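PDB 4PT7: replication initiator A family protein from Staphylococcus aureus CA-347, which probably initiates plasmid replication in staphylococci by assembling on the replication origin of multiresistance plasmids. Local coordinates for residues 8-11 / 12-15; 55-58 / 59-63; 116-119 / 120-124. All coordinates share one frame; numbering follows the deposited sequence.

Overall arrangement
Along the chain the three contacts follow in series: interaction 1 on helix 8-13, interaction 2 in the loop between helices 34-52 and 68-74, and interaction 3 on helix 117-126. They lie far apart, with centres 30 to 32 Å from one another and nearest atoms about 19 to 21 Å apart. Interaction 2 belongs to the compact body, whose helices 34-52, 68-74 and 79-91 and antiparallel pair 95-98/107-110 are consistent with a winged-helix fold. Interactions 1 and 3 sit on helices toward the two chain ends, and both reach the second subunit: Y12 of one copy packs on I120 of the other, so these end helices help build the assembly.

Interaction 1: residues 8-11 / 12-15; sequences VQEN and YKER
N11 and R15 make the tight side of this turn. Both R15 NE, at 3.0 Å, and R15 NH2, at 2.7 Å, donate to the single oxygen N11 OD1, which lies close to the guanidinium plane. R15 uses its NE/NH2 side for this, both donors meeting one atom, and the amide plane is turned 68° from the guanidinium. N11 CG stands anti to the backbone N (chi1 -171°), which carries OD1 forward to the arginine. On one face, Y12 CE1 sits 3.4 Å above the R15 guanidinium plane, toward the rim. All this happens where helix 8-13 runs out. Y12 N still donates a hydrogen bond to V8 O at 2.9 Å and K13 N to Q9 O, but E14 has left helical geometry, and its N makes weak bonds to both E10 O and N11 O. A water donates to N11 O at 2.7 Å and, weakly, to E14 O. The other side is looser: the carboxylates of E10 and E14 run alongside each other, E10 OE2 and E14 OE1 3.6 Å apart. Their repulsion is probably eased by the second subunit, whose K112 and R44 form salt bridges to E10 and E14 respectively, while its E127 pairs with R15 and its E124 with Y12 OH.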
loop_
_atom_site.group_PDB
_atom_site.type_symbol
_atom_site.label_atom_id
_atom_site.label_comp_id
_atom_site.label_asym_id
_atom_site.label_seq_id
_atom_site.Cartn_x
_atom_site.Cartn_y
_atom_site.Cartn_z
ATOM N N VAL B 8 22.567 22.922 1.153
ATOM C CA VAL B 8 21.209 22.491 0.843
ATOM C C VAL B 8 21.000 21.040 1.266
ATOM O O VAL B 8 19.899 20.660 1.665
ATOM C CB VAL B 8 20.888 22.624 -0.662
ATOM C CG1 VAL B 8 20.696 24.084 -1.022
ATOM C CG2 VAL B 8 22.014 22.021 -1.492
ATOM N N GLN B 9 22.060 20.237 1.185
ATOM C CA GLN B 9 21.987 18.828 1.574
ATOM C C GLN B 9 21.528 18.723 3.028
ATOM O O GLN B 9 20.545 18.051 3.340
ATOM C CB GLN B 9 23.358 18.154 1.455
ATOM C CG GLN B 9 23.952 18.066 0.044
ATOM C CD GLN B 9 24.409 19.414 -0.505
ATOM O OE1 GLN B 9 25.044 20.193 0.245
ATOM N NE2 GLN B 9 24.141 19.685 -1.696
ATOM N N GLU B 10 22.250 19.402 3.909
ATOM C CA GLU B 10 21.940 19.394 5.331
ATOM C C GLU B 10 20.538 19.947 5.558
ATOM O O GLU B 10 19.766 19.391 6.336
ATOM C CB GLU B 10 22.988 20.222 6.092
ATOM C CG GLU B 10 23.067 19.958 7.593
ATOM C CD GLU B 10 23.384 18.491 7.921
ATOM O OE1 GLU B 10 24.274 17.891 7.257
ATOM O OE2 GLU B 10 22.744 17.946 8.852
ATOM N N ASN B 11 20.191 21.019 4.854
ATOM C CA ASN B 11 18.875 21.599 5.023
ATOM C C ASN B 11 17.746 20.613 4.705
ATOM O O ASN B 11 16.799 20.475 5.481
ATOM C CB ASN B 11 18.727 22.841 4.162
ATOM C CG ASN B 11 17.452 23.591 4.468
ATOM O OD1 ASN B 11 16.359 23.133 4.142
ATOM N ND2 ASN B 11 17.581 24.737 5.124
ATOM N N TYR B 12 17.841 19.926 3.570
ATOM C CA TYR B 12 16.810 18.963 3.178
ATOM C C TYR B 12 16.919 17.691 4.013
ATOM O O TYR B 12 15.961 16.959 4.198
ATOM C CB TYR B 12 16.924 18.658 1.680
ATOM C CG TYR B 12 16.253 19.708 0.816
ATOM C CD1 TYR B 12 14.870 19.711 0.643
ATOM C CD2 TYR B 12 16.994 20.715 0.197
ATOM C CE1 TYR B 12 14.234 20.688 -0.126
ATOM C CE2 TYR B 12 16.367 21.703 -0.578
ATOM C CZ TYR B 12 14.986 21.680 -0.735
ATOM O OH TYR B 12 14.359 22.633 -1.513
ATOM N N LYS B 13 18.104 17.460 4.548
ATOM C CA LYS B 13 18.362 16.309 5.390
ATOM C C LYS B 13 17.695 16.545 6.748
ATOM O O LYS B 13 17.302 15.595 7.430
ATOM C CB LYS B 13 19.874 16.157 5.559
ATOM C CG LYS B 13 20.344 14.813 6.020
ATOM C CD LYS B 13 21.879 14.762 5.962
ATOM C CE LYS B 13 22.407 14.956 4.542
ATOM N NZ LYS B 13 23.892 14.782 4.438
ATOM N N GLU B 14 17.554 17.813 7.131
ATOM C CA GLU B 14 16.947 18.143 8.411
ATOM C C GLU B 14 15.460 18.488 8.333
ATOM O O GLU B 14 14.976 19.347 9.061
ATOM C CB GLU B 14 17.722 19.279 9.085
ATOM C CG GLU B 14 19.128 18.888 9.548
ATOM C CD GLU B 14 19.128 17.879 10.695
ATOM O OE1 GLU B 14 19.779 16.819 10.557
ATOM O OE2 GLU B 14 18.485 18.148 11.735
ATOM N N ARG B 15 14.745 17.806 7.448
ATOM C CA ARG B 15 13.302 17.994 7.313
ATOM C C ARG B 15 12.660 16.664 7.699
ATOM O O ARG B 15 13.089 15.598 7.230
ATOM C CB ARG B 15 12.950 18.394 5.874
ATOM C CG ARG B 15 13.642 19.699 5.481
ATOM C CD ARG B 15 13.089 20.313 4.219
ATOM N NE ARG B 15 13.817 21.528 3.864
ATOM C CZ ARG B 15 13.420 22.377 2.925
ATOM N NH1 ARG B 15 12.302 22.139 2.256
ATOM N NH2 ARG B 15 14.139 23.458 2.647
HETATM O O HOH W 1 15.942 21.952 7.587
#

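Interaction 2: residues 55-58 / 59-63; sequences WVDE and DGNIY
W55 and Y63 close the open end of a small hairpin whose tip is a type I turn, D57 to G60, followed by a G1 beta bulge at G60. The backbone bonds follow that pattern. D57 N gives a short, straight bond to N61 O (2.6 Å, 167°), and G60 N returns to D57 O at 3.0 Å from well above the carbonyl plane. Further down, Y63 N donates to W55 O at 3.2 Å; this bond and the one from D57 N to N61 O flank the non-hydrogen-bonded pair V56 and I62. N61 O also takes a CA-H contact from V56. Beside the turn, D57 and N61 point the same way, and N61 ND2 reaches D57 OD2 in a weak bond of 3.5 Å. D57 OD2 also lies 3.7 Å from D59 OD1, where two like charges would probably disfavour each other. Beyond the hairpin, Y63 O accepts from S50 OG of helix 34-52, I62 packs on that same helix, and D57 and N61 touch Y109 of strand 107-110. With chi1 at 61°, the Y63 ring folds back across the W55 backbone. W55 CB sits over the face of the Y63 ring, 4.0 Å from its centroid, a CH-pi contact.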
loop_
_atom_site.group_PDB
_atom_site.type_symbol
_atom_site.label_atom_id
_atom_site.label_comp_id
_atom_site.label_asym_id
_atom_site.label_seq_id
_atom_site.Cartn_x
_atom_site.Cartn_y
_atom_site.Cartn_z
ATOM N N TRP B 55 -7.598 27.447 3.849
ATOM C CA TRP B 55 -8.528 26.475 4.412
ATOM C C TRP B 55 -8.587 26.640 5.923
ATOM O O TRP B 55 -8.181 25.751 6.679
ATOM C CB TRP B 55 -8.108 25.042 4.064
ATOM C CG TRP B 55 -8.210 24.715 2.599
ATOM C CD1 TRP B 55 -8.881 25.426 1.645
ATOM C CD2 TRP B 55 -7.637 23.584 1.930
ATOM N NE1 TRP B 55 -8.760 24.812 0.424
ATOM C CE2 TRP B 55 -8.003 23.680 0.566
ATOM C CE3 TRP B 55 -6.850 22.500 2.344
ATOM C CZ2 TRP B 55 -7.607 22.732 -0.384
ATOM C CZ3 TRP B 55 -6.455 21.558 1.400
ATOM C CH2 TRP B 55 -6.834 21.682 0.050
ATOM N N VAL B 56 -9.087 27.791 6.357
ATOM C CA VAL B 56 -9.208 28.085 7.778
ATOM C C VAL B 56 -10.669 28.320 8.123
ATOM O O VAL B 56 -11.376 29.077 7.462
ATOM C CB VAL B 56 -8.384 29.328 8.173
ATOM C CG1 VAL B 56 -8.508 29.587 9.672
ATOM C CG2 VAL B 56 -6.932 29.127 7.784
ATOM N N ASP B 57 -11.103 27.646 9.173
ATOM C CA ASP B 57 -12.468 27.715 9.662
ATOM C C ASP B 57 -12.808 29.115 10.168
ATOM O O ASP B 57 -11.922 29.947 10.351
ATOM C CB ASP B 57 -12.621 26.703 10.791
ATOM C CG ASP B 57 -14.031 26.285 10.992
ATOM O OD1 ASP B 57 -14.797 26.343 10.011
ATOM O OD2 ASP B 57 -14.365 25.885 12.121
ATOM N N GLU B 58 -14.091 29.373 10.402
ATOM C CA GLU B 58 -14.518 30.677 10.900
ATOM C C GLU B 58 -13.993 30.929 12.311
ATOM O O GLU B 58 -13.885 32.075 12.741
ATOM C CB GLU B 58 -16.049 30.783 10.902
ATOM C CG GLU B 58 -16.619 31.637 9.782
ATOM C CD GLU B 58 -16.471 30.995 8.408
ATOM O OE1 GLU B 58 -16.783 31.676 7.404
ATOM O OE2 GLU B 58 -16.052 29.816 8.330
ATOM N N ASP B 59 -13.666 29.856 13.026
ATOM C CA ASP B 59 -13.151 29.973 14.384
ATOM C C ASP B 59 -11.628 29.889 14.409
ATOM O O ASP B 59 -11.013 29.875 15.476
ATOM C CB ASP B 59 -13.742 28.878 15.267
ATOM C CG ASP B 59 -15.257 28.891 15.272
ATOM O OD1 ASP B 59 -15.855 28.599 14.216
ATOM O OD2 ASP B 59 -15.848 29.197 16.329
ATOM N N GLY B 60 -11.024 29.835 13.225
ATOM C CA GLY B 60 -9.578 29.760 13.143
ATOM C C GLY B 60 -9.053 28.337 13.067
ATOM O O GLY B 60 -7.839 28.120 13.101
ATOM N N ASN B 61 -9.953 27.361 12.966
ATOM C CA ASN B 61 -9.532 25.967 12.881
ATOM C C ASN B 61 -9.060 25.603 11.475
ATOM O O ASN B 61 -9.728 25.928 10.489
ATOM C CB ASN B 61 -10.672 25.039 13.301
ATOM C CG ASN B 61 -11.137 25.300 14.720
ATOM O OD1 ASN B 61 -10.333 25.577 15.613
ATOM N ND2 ASN B 61 -12.445 25.197 14.940
ATOM N N ILE B 62 -7.912 24.925 11.396
ATOM C CA ILE B 62 -7.329 24.510 10.124
ATOM C C ILE B 62 -7.903 23.163 9.684
ATOM O O ILE B 62 -7.954 22.215 10.469
ATOM C CB ILE B 62 -5.790 24.396 10.235
ATOM C CG1 ILE B 62 -5.214 25.692 10.824
ATOM C CG2 ILE B 62 -5.182 24.161 8.856
ATOM C CD1 ILE B 62 -3.748 25.595 11.238
ATOM N N TYR B 63 -8.314 23.074 8.421
ATOM C CA TYR B 63 -8.903 21.845 7.901
ATOM C C TYR B 63 -8.380 21.471 6.516
ATOM O O TYR B 63 -7.600 22.204 5.909
ATOM C CB TYR B 63 -10.432 21.985 7.867
ATOM C CG TYR B 63 -10.929 23.112 6.980
ATOM C CD1 TYR B 63 -11.012 22.956 5.596
ATOM C CD2 TYR B 63 -11.282 24.354 7.521
ATOM C CE1 TYR B 63 -11.432 23.997 4.774
ATOM C CE2 TYR B 63 -11.702 25.406 6.703
ATOM C CZ TYR B 63 -11.774 25.220 5.330
ATOM O OH TYR B 63 -12.177 26.255 4.511
#

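Interaction 3: residues 116-119 / 120-124; sequences TERD and IYKIE
Y121 N points almost dead straight at E117 O, 2.8 Å away (179°), and its neighbours repeat the step: I120 N to T116 O, K122 N to R118 O and I123 N to D119 O. These bonds form the first turns of helix 117-126. Outside them, K122 NZ makes a salt bridge to E27. At the helix start T116 and D119 build a capping box, with T116 in the N-cap position. T116 N donates to D119 OD2 at 2.7 Å, meeting the anti side of the carboxylate, while D119 N gives a weak 3.4 Å bond back to T116 OG1; the threonine hydroxyl also bonds D119 OD2 weakly. D119 CG lies beside its own backbone N (chi1 -64°), which swings the carboxylate back toward T116. On another side of the helix, the side chains of R118 and K122, four residues apart, run alongside each other. K122 NZ lies at the edge of the guanidinium, in its plane, 3.4 Å from R118 NH2, a like-charged approach that E27 probably eases. Among the apolar groups, I123 CG1 rests on D119 O at 3.1 Å and I120 CG1 on T116 O at 3.2 Å. Next to them, D119 touches V22 and T25 of helix 22-25, I123 also touches T25, and both isoleucines pack against Y12 of the second subunit.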
loop_
_atom_site.group_PDB
_atom_site.type_symbol
_atom_site.label_atom_id
_atom_site.label_comp_id
_atom_site.label_asym_id
_atom_site.label_seq_id
_atom_site.Cartn_x
_atom_site.Cartn_y
_atom_site.Cartn_z
ATOM N N THR B 116 -2.335 12.529 29.276
ATOM C CA THR B 116 -2.757 12.332 30.664
ATOM C C THR B 116 -1.526 12.305 31.568
ATOM O O THR B 116 -0.386 12.279 31.081
ATOM C CB THR B 116 -3.492 10.990 30.859
ATOM O OG1 THR B 116 -2.552 9.915 30.724
ATOM C CG2 THR B 116 -4.603 10.821 29.826
ATOM N N GLU B 117 -1.764 12.297 32.881
ATOM C CA GLU B 117 -0.679 12.252 33.859
ATOM C C GLU B 117 0.226 11.065 33.573
ATOM O O GLU B 117 1.449 11.188 33.571
ATOM C CB GLU B 117 -1.218 12.106 35.283
ATOM C CG GLU B 117 -2.092 13.238 35.774
ATOM C CD GLU B 117 -2.492 13.034 37.232
ATOM O OE1 GLU B 117 -1.598 13.100 38.110
ATOM O OE2 GLU B 117 -3.694 12.795 37.499
ATOM N N ARG B 118 -0.376 9.907 33.338
ATOM C CA ARG B 118 0.423 8.726 33.055
ATOM C C ARG B 118 1.318 8.960 31.843
ATOM O O ARG B 118 2.469 8.533 31.835
ATOM C CB ARG B 118 -0.468 7.498 32.827
ATOM C CG ARG B 118 -1.271 7.087 34.049
ATOM C CD ARG B 118 -1.938 5.717 33.882
ATOM N NE ARG B 118 -0.972 4.617 33.865
ATOM C CZ ARG B 118 -0.370 4.151 32.772
ATOM N NH1 ARG B 118 -0.627 4.681 31.579
ATOM N NH2 ARG B 118 0.497 3.150 32.872
ATOM N N ASP B 119 0.793 9.637 30.823
ATOM C CA ASP B 119 1.585 9.922 29.627
ATOM C C ASP B 119 2.779 10.789 30.006
ATOM O O ASP B 119 3.913 10.511 29.595
ATOM C CB ASP B 119 0.749 10.650 28.565
ATOM C CG ASP B 119 -0.395 9.808 28.044
ATOM O OD1 ASP B 119 -0.165 8.619 27.756
ATOM O OD2 ASP B 119 -1.518 10.339 27.916
ATOM N N ILE B 120 2.513 11.835 30.789
ATOM C CA ILE B 120 3.552 12.746 31.259
ATOM C C ILE B 120 4.616 11.921 31.980
ATOM O O ILE B 120 5.804 11.979 31.651
ATOM C CB ILE B 120 2.993 13.784 32.272
ATOM C CG1 ILE B 120 1.827 14.560 31.655
ATOM C CG2 ILE B 120 4.100 14.764 32.691
ATOM C CD1 ILE B 120 2.202 15.392 30.470
ATOM N N TYR B 121 4.173 11.151 32.967
ATOM C CA TYR B 121 5.066 10.310 33.749
ATOM C C TYR B 121 5.918 9.415 32.857
ATOM O O TYR B 121 7.150 9.401 32.963
ATOM C CB TYR B 121 4.253 9.447 34.719
ATOM C CG TYR B 121 5.075 8.459 35.523
ATOM C CD1 TYR B 121 5.819 8.871 36.630
ATOM C CD2 TYR B 121 5.117 7.110 35.167
ATOM C CE1 TYR B 121 6.586 7.959 37.365
ATOM C CE2 TYR B 121 5.875 6.195 35.887
ATOM C CZ TYR B 121 6.608 6.622 36.984
ATOM O OH TYR B 121 7.362 5.708 37.689
ATOM N N LYS B 122 5.264 8.669 31.971
ATOM C CA LYS B 122 5.991 7.766 31.092
ATOM C C LYS B 122 6.981 8.472 30.177
ATOM O O LYS B 122 8.118 8.022 30.020
ATOM C CB LYS B 122 5.020 6.938 30.247
ATOM C CG LYS B 122 4.269 5.856 31.022
ATOM C CD LYS B 122 3.545 4.910 30.059
ATOM C CE LYS B 122 2.838 3.767 30.790
ATOM N NZ LYS B 122 2.123 2.844 29.851
ATOM N N ILE B 123 6.560 9.574 29.567
ATOM C CA ILE B 123 7.441 10.289 28.651
ATOM C C ILE B 123 8.653 10.883 29.371
ATOM O O ILE B 123 9.774 10.818 28.873
ATOM C CB ILE B 123 6.687 11.419 27.921
ATOM C CG1 ILE B 123 5.622 10.822 26.997
ATOM C CG2 ILE B 123 7.671 12.271 27.129
ATOM C CD1 ILE B 123 4.660 11.850 26.425
ATOM N N GLU B 124 8.422 11.452 30.548
ATOM C CA GLU B 124 9.496 12.055 31.329
ATOM C C GLU B 124 10.531 11.003 31.707
ATOM O O GLU B 124 11.736 11.238 31.594
ATOM C CB GLU B 124 8.920 12.710 32.596
ATOM C CG GLU B 124 9.924 13.514 33.396
ATOM C CD GLU B 124 10.228 14.879 32.781
ATOM O OE1 GLU B 124 10.445 14.961 31.549
ATOM O OE2 GLU B 124 10.261 15.872 33.544
#